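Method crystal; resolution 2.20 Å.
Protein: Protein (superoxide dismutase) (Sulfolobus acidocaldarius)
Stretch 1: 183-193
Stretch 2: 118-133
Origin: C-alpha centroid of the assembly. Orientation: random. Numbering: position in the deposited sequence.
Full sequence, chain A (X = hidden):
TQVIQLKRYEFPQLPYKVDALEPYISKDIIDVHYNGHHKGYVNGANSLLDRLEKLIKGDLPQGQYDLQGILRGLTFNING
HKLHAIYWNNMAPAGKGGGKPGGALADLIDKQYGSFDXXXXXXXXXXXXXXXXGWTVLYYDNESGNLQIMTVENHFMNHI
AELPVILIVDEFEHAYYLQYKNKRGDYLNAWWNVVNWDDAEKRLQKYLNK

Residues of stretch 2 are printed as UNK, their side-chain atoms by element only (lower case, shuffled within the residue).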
# COMPACT_ATOMS: atom_id res chain seq x y z
N LYS A 183 2.05 -12.54 -21.29
CA LYS A 183 1.10 -13.65 -21.15
C LYS A 183 1.19 -14.35 -19.81
O LYS A 183 1.53 -15.53 -19.73
CB LYS A 183 1.30 -14.65 -22.28
CG LYS A 183 0.14 -14.72 -23.24
CD LYS A 183 0.33 -13.77 -24.40
CE LYS A 183 0.85 -14.50 -25.63
NZ LYS A 183 1.71 -15.66 -25.24
N ARG A 184 0.86 -13.62 -18.75
CA ARG A 184 0.91 -14.13 -17.39
C ARG A 184 0.04 -15.38 -17.20
O ARG A 184 0.43 -16.31 -16.49
CB ARG A 184 0.46 -13.03 -16.44
CG ARG A 184 0.87 -13.22 -15.00
CD ARG A 184 -0.25 -12.78 -14.09
NE ARG A 184 0.12 -11.65 -13.26
CZ ARG A 184 -0.75 -10.80 -12.73
NH1 ARG A 184 -2.05 -10.95 -12.93
NH2 ARG A 184 -0.31 -9.81 -11.96
N GLY A 185 -1.12 -15.40 -17.84
CA GLY A 185 -2.02 -16.54 -17.73
C GLY A 185 -1.40 -17.82 -18.26
O GLY A 185 -1.61 -18.89 -17.68
N ASP A 186 -0.65 -17.72 -19.35
CA ASP A 186 0.02 -18.87 -19.94
C ASP A 186 1.07 -19.40 -18.98
O ASP A 186 1.26 -20.61 -18.86
CB ASP A 186 0.71 -18.47 -21.25
CG ASP A 186 -0.28 -18.17 -22.36
OD1 ASP A 186 -1.46 -17.91 -22.05
OD2 ASP A 186 0.13 -18.20 -23.54
N TYR A 187 1.77 -18.49 -18.30
CA TYR A 187 2.80 -18.87 -17.34
C TYR A 187 2.18 -19.62 -16.17
O TYR A 187 2.72 -20.64 -15.73
CB TYR A 187 3.53 -17.61 -16.84
CG TYR A 187 4.19 -17.73 -15.48
CD1 TYR A 187 5.28 -18.57 -15.28
CD2 TYR A 187 3.73 -16.97 -14.40
CE1 TYR A 187 5.91 -18.66 -14.02
CE2 TYR A 187 4.34 -17.06 -13.14
CZ TYR A 187 5.43 -17.90 -12.96
OH TYR A 187 6.03 -17.98 -11.72
N LEU A 188 1.05 -19.14 -15.68
CA LEU A 188 0.37 -19.78 -14.56
C LEU A 188 -0.07 -21.20 -14.91
O LEU A 188 -0.01 -22.10 -14.06
CB LEU A 188 -0.83 -18.95 -14.11
CG LEU A 188 -0.48 -17.61 -13.45
CD1 LEU A 188 -1.72 -16.72 -13.38
CD2 LEU A 188 0.10 -17.87 -12.06
N ASN A 189 -0.51 -21.41 -16.14
CA ASN A 189 -0.93 -22.73 -16.57
C ASN A 189 0.27 -23.67 -16.64
O ASN A 189 0.17 -24.85 -16.31
CB ASN A 189 -1.59 -22.66 -17.95
CG ASN A 189 -3.07 -22.37 -17.85
OD1 ASN A 189 -3.70 -22.68 -16.84
ND2 ASN A 189 -3.63 -21.78 -18.90
N ALA A 190 1.42 -23.15 -17.06
CA ALA A 190 2.63 -23.95 -17.15
C ALA A 190 3.16 -24.32 -15.76
O ALA A 190 3.60 -25.45 -15.53
CB ALA A 190 3.71 -23.20 -17.91
N TRP A 191 3.12 -23.35 -14.85
CA TRP A 191 3.60 -23.53 -13.48
C TRP A 191 3.03 -24.76 -12.77
O TRP A 191 3.73 -25.42 -12.01
CB TRP A 191 3.31 -22.25 -12.67
CG TRP A 191 3.49 -22.41 -11.18
CD1 TRP A 191 4.66 -22.52 -10.49
CD2 TRP A 191 2.44 -22.53 -10.21
NE1 TRP A 191 4.42 -22.70 -9.15
CE2 TRP A 191 3.06 -22.72 -8.95
CE3 TRP A 191 1.04 -22.51 -10.27
CZ2 TRP A 191 2.33 -22.87 -7.77
CZ3 TRP A 191 0.31 -22.67 -9.10
CH2 TRP A 191 0.96 -22.84 -7.86
N TRP A 192 1.76 -25.08 -13.03
CA TRP A 192 1.13 -26.24 -12.40
C TRP A 192 1.90 -27.54 -12.68
O TRP A 192 1.83 -28.49 -11.90
CB TRP A 192 -0.32 -26.40 -12.88
CG TRP A 192 -1.28 -25.39 -12.31
CD1 TRP A 192 -1.88 -24.37 -12.99
CD2 TRP A 192 -1.75 -25.30 -10.96
NE1 TRP A 192 -2.70 -23.65 -12.15
CE2 TRP A 192 -2.64 -24.20 -10.89
CE3 TRP A 192 -1.51 -26.04 -9.79
CZ2 TRP A 192 -3.28 -23.83 -9.71
CZ3 TRP A 192 -2.16 -25.67 -8.61
CH2 TRP A 192 -3.03 -24.57 -8.58
N ASN A 193 2.64 -27.57 -13.79
CA ASN A 193 3.40 -28.76 -14.16
C ASN A 193 4.69 -28.98 -13.38
O ASN A 193 5.29 -30.05 -13.47
CB ASN A 193 3.73 -28.71 -15.65
CG ASN A 193 2.51 -28.84 -16.52
OD1 ASN A 193 1.77 -29.81 -16.42
ND2 ASN A 193 2.29 -27.86 -17.38
N UNK A 118 -11.46 -27.99 -8.83
CA UNK A 118 -12.10 -26.73 -8.45
C UNK A 118 -11.04 -25.85 -7.80
O UNK A 118 -10.93 -24.67 -8.13
c UNK A 118 -13.24 -26.95 -7.46
n UNK A 118 -14.89 -22.17 -10.03
c UNK A 118 -15.09 -22.84 -8.91
n UNK A 118 -15.77 -22.27 -7.93
c UNK A 118 -14.57 -26.38 -7.91
c UNK A 118 -14.72 -24.90 -7.58
n UNK A 118 -14.59 -24.07 -8.78
N UNK A 119 -10.27 -26.42 -6.88
CA UNK A 119 -9.22 -25.66 -6.21
C UNK A 119 -8.33 -25.00 -7.25
O UNK A 119 -8.03 -23.81 -7.16
c UNK A 119 -6.01 -24.35 -3.34
c UNK A 119 -7.12 -25.91 -4.82
c UNK A 119 -4.73 -25.52 -5.01
c UNK A 119 -4.79 -24.61 -3.96
c UNK A 119 -5.89 -26.17 -5.44
c UNK A 119 -8.37 -26.57 -5.32
c UNK A 119 -7.16 -25.01 -3.77
N UNK A 120 -7.91 -25.78 -8.24
CA UNK A 120 -7.05 -25.29 -9.31
C UNK A 120 -7.71 -24.11 -10.03
O UNK A 120 -7.05 -23.12 -10.36
c UNK A 120 -4.42 -28.01 -12.49
c UNK A 120 -5.44 -26.35 -10.96
c UNK A 120 -4.85 -27.74 -11.08
n UNK A 120 -4.90 -29.33 -12.96
c UNK A 120 -6.79 -26.40 -10.31
N UNK A 121 -9.01 -24.22 -10.26
CA UNK A 121 -9.76 -23.16 -10.92
C UNK A 121 -9.80 -21.90 -10.08
O UNK A 121 -9.57 -20.80 -10.58
o UNK A 121 -13.68 -24.74 -11.87
c UNK A 121 -12.70 -25.19 -12.45
c UNK A 121 -11.20 -23.62 -11.19
n UNK A 121 -12.73 -26.34 -13.12
c UNK A 121 -11.37 -24.45 -12.43
N UNK A 122 -10.12 -22.05 -8.80
CA UNK A 122 -10.21 -20.91 -7.89
C UNK A 122 -8.85 -20.28 -7.64
O UNK A 122 -8.73 -19.05 -7.60
c UNK A 122 -10.95 -20.10 -5.64
c UNK A 122 -10.83 -21.32 -6.54
c UNK A 122 -12.21 -21.93 -6.77
N UNK A 123 -7.82 -21.10 -7.46
CA UNK A 123 -6.48 -20.59 -7.23
C UNK A 123 -5.99 -19.81 -8.46
O UNK A 123 -5.37 -18.75 -8.33
c UNK A 123 -1.93 -20.42 -6.93
c UNK A 123 -1.66 -20.33 -5.56
c UNK A 123 -4.16 -21.25 -6.45
c UNK A 123 -3.17 -20.88 -7.36
c UNK A 123 -2.64 -20.69 -4.64
c UNK A 123 -5.50 -21.72 -6.93
c UNK A 123 -3.88 -21.15 -5.09
N UNK A 124 -6.28 -20.34 -9.64
CA UNK A 124 -5.86 -19.68 -10.87
C UNK A 124 -6.63 -18.37 -11.07
O UNK A 124 -6.06 -17.36 -11.51
c UNK A 124 -6.10 -20.60 -12.07
o UNK A 124 -5.17 -21.68 -12.07
N UNK A 125 -7.91 -18.37 -10.73
CA UNK A 125 -8.74 -17.17 -10.87
C UNK A 125 -8.20 -16.07 -9.96
O UNK A 125 -8.15 -14.90 -10.34
c UNK A 125 -12.60 -16.68 -10.53
c UNK A 125 -11.17 -16.39 -10.94
o UNK A 125 -12.93 -17.86 -10.27
c UNK A 125 -10.20 -17.48 -10.50
o UNK A 125 -13.40 -15.72 -10.46
N UNK A 126 -7.80 -16.45 -8.75
CA UNK A 126 -7.25 -15.50 -7.79
C UNK A 126 -5.90 -14.96 -8.27
O UNK A 126 -5.65 -13.75 -8.20
o UNK A 126 -8.28 -16.73 -5.97
c UNK A 126 -7.06 -16.19 -6.44
N UNK A 127 -5.05 -15.85 -8.77
CA UNK A 127 -3.73 -15.47 -9.28
C UNK A 127 -3.83 -14.49 -10.44
O UNK A 127 -3.02 -13.58 -10.57
c UNK A 127 -2.97 -16.72 -9.73
N UNK A 128 -4.82 -14.70 -11.30
CA UNK A 128 -5.00 -13.83 -12.45
C UNK A 128 -5.63 -12.49 -12.09
O UNK A 128 -5.60 -11.56 -12.90
n UNK A 128 -5.33 -16.75 -14.29
o UNK A 128 -4.13 -15.03 -15.08
c UNK A 128 -5.03 -15.46 -14.36
c UNK A 128 -5.85 -14.53 -13.50
N UNK A 129 -6.20 -12.39 -10.89
CA UNK A 129 -6.84 -11.14 -10.46
C UNK A 129 -5.86 -10.17 -9.80
O UNK A 129 -6.19 -9.00 -9.59
o UNK A 129 -7.50 -11.75 -8.19
c UNK A 129 -7.99 -11.45 -9.48
N UNK A 130 -4.66 -10.65 -9.49
CA UNK A 130 -3.63 -9.83 -8.87
C UNK A 130 -3.29 -8.60 -9.72
O UNK A 130 -2.86 -8.73 -10.87
c UNK A 130 -1.18 -9.40 -6.86
c UNK A 130 -1.09 -9.94 -8.27
c UNK A 130 0.10 -10.88 -8.40
c UNK A 130 -2.38 -10.68 -8.63
N UNK A 131 -3.50 -7.39 -9.18
CA UNK A 131 -3.19 -6.17 -9.93
C UNK A 131 -1.71 -5.78 -9.88
O UNK A 131 -1.26 -5.15 -8.93
c UNK A 131 -4.26 -5.60 -7.86
c UNK A 131 -4.08 -5.12 -9.27
c UNK A 131 -4.05 -7.10 -7.84
N UNK A 132 -0.97 -6.17 -10.91
CA UNK A 132 0.44 -5.83 -10.95
C UNK A 132 1.35 -6.95 -10.46
O UNK A 132 0.99 -8.12 -10.55
N UNK A 133 2.52 -6.57 -9.95
CA UNK A 133 3.52 -7.51 -9.46
C UNK A 133 3.26 -8.01 -8.05
O UNK A 133 2.84 -7.25 -7.18
o UNK A 133 5.41 -6.91 -10.83
c UNK A 133 4.90 -6.86 -9.52
O HOH W 1 -3.17 -12.75 -15.55
O HOH W 2 -4.15 -19.09 -16.39

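Position 118 carries three carbons, a nitrogen, then a carbon bearing two more nitrogens, and it reaches nothing on stretch 1; the guanidinium makes it Arg118. Position 119 has one carbon and a six-carbon ring that meets the edge of Trp192, hence Phe119. Its CB points sideways, but the ring comes nearer, CE2 lying 4.1 Å from CH2 of Trp192; an apolar ring suits this buried site.

Position 120 is a chain of four carbons ending in nitrogen, laid over one face of Trp192, which is Lys120. Its CG is 3.6 Å from the centroid of the six-membered ring of Trp192, a CH-pi contact. The amine is too far from the indole for more than a weak attraction, so the methylenes do the packing.

Position 121 points away and shows three carbons, the third with one oxygen and one nitrogen: Gln121, whose OE1 accepts a hydrogen bond from NE of Arg118 at 3.3 Å. Position 122, one carbon carrying two others, is out of reach of stretch 1: Val122, its apolar branches suiting a buried site.

Position 123 again has one carbon and a six-carbon ring, pointing toward stretch 1 and meeting both Trp191 and Trp192: Phe123. CD1 lies 3.8 Å from CZ2 of Trp192 and CE1 3.8 Å from CZ3 of Trp191. With Trp191 the planes are nearly parallel but slid apart; with Trp192 they are oblique. A flat, wholly apolar ring suits this aromatic cluster.

Position 124 has one carbon and one oxygen, the oxygen at the edge of Trp192, so it is Ser124. OG accepts a hydrogen bond from NE1 of Trp192 at 3.2 Å and donates one to O of Lys120 at 2.9 Å. A hydroxyl can do both at once, satisfying the indole nitrogen without demanding much space.

Position 125, three carbons with two oxygens on the third, points away: Glu125, a charge suited to a partly exposed site. Position 126, one carbon and one oxygen, is Ser126; its OG donates to O of Val122 at 2.9 Å. Position 127 has a single carbon touching Leu188: Ala127, whose methyl offers a small apolar surface, CB to CD1 of Leu188 being 3.9 Å.

Position 128 has two carbons, the second with an oxygen and a nitrogen, near Leu188 and Gly185: Asn128. Its OD1 lies 3.4 Å from CD1 of Leu188 and 3.7 Å from CA of Gly185. One water donates to OD1 and weakly accepts from NH1 of Arg184; another donates to O of Gly185 and weakly accepts from ND2. Position 129, one carbon and one oxygen, is Ser129, pointing away.

Position 130 has four carbons forked at the second, against Arg184: Leu130, apolar and buried, its CD2 3.7 Å from NH2 of Arg184. Position 131 closes three carbons onto its own nitrogen: Pro131, its ring suited to a loop. Position 132 has no side chain; its O lies 2.6 Å from NH2 of Arg184, and its backbone angles call for Gly132. Position 133, one carbon and one oxygen, is Ser133, turned away.

The helices run roughly antiparallel, at 146°. Aromatic packing secures one end; at the other, NH2 and NH1 of Arg184 donate to O of Leu130 at 3.0 and 3.1 Å. Leu188 fills the middle.

Stretch 2 118-133: RFKQVFSESANSLPGS
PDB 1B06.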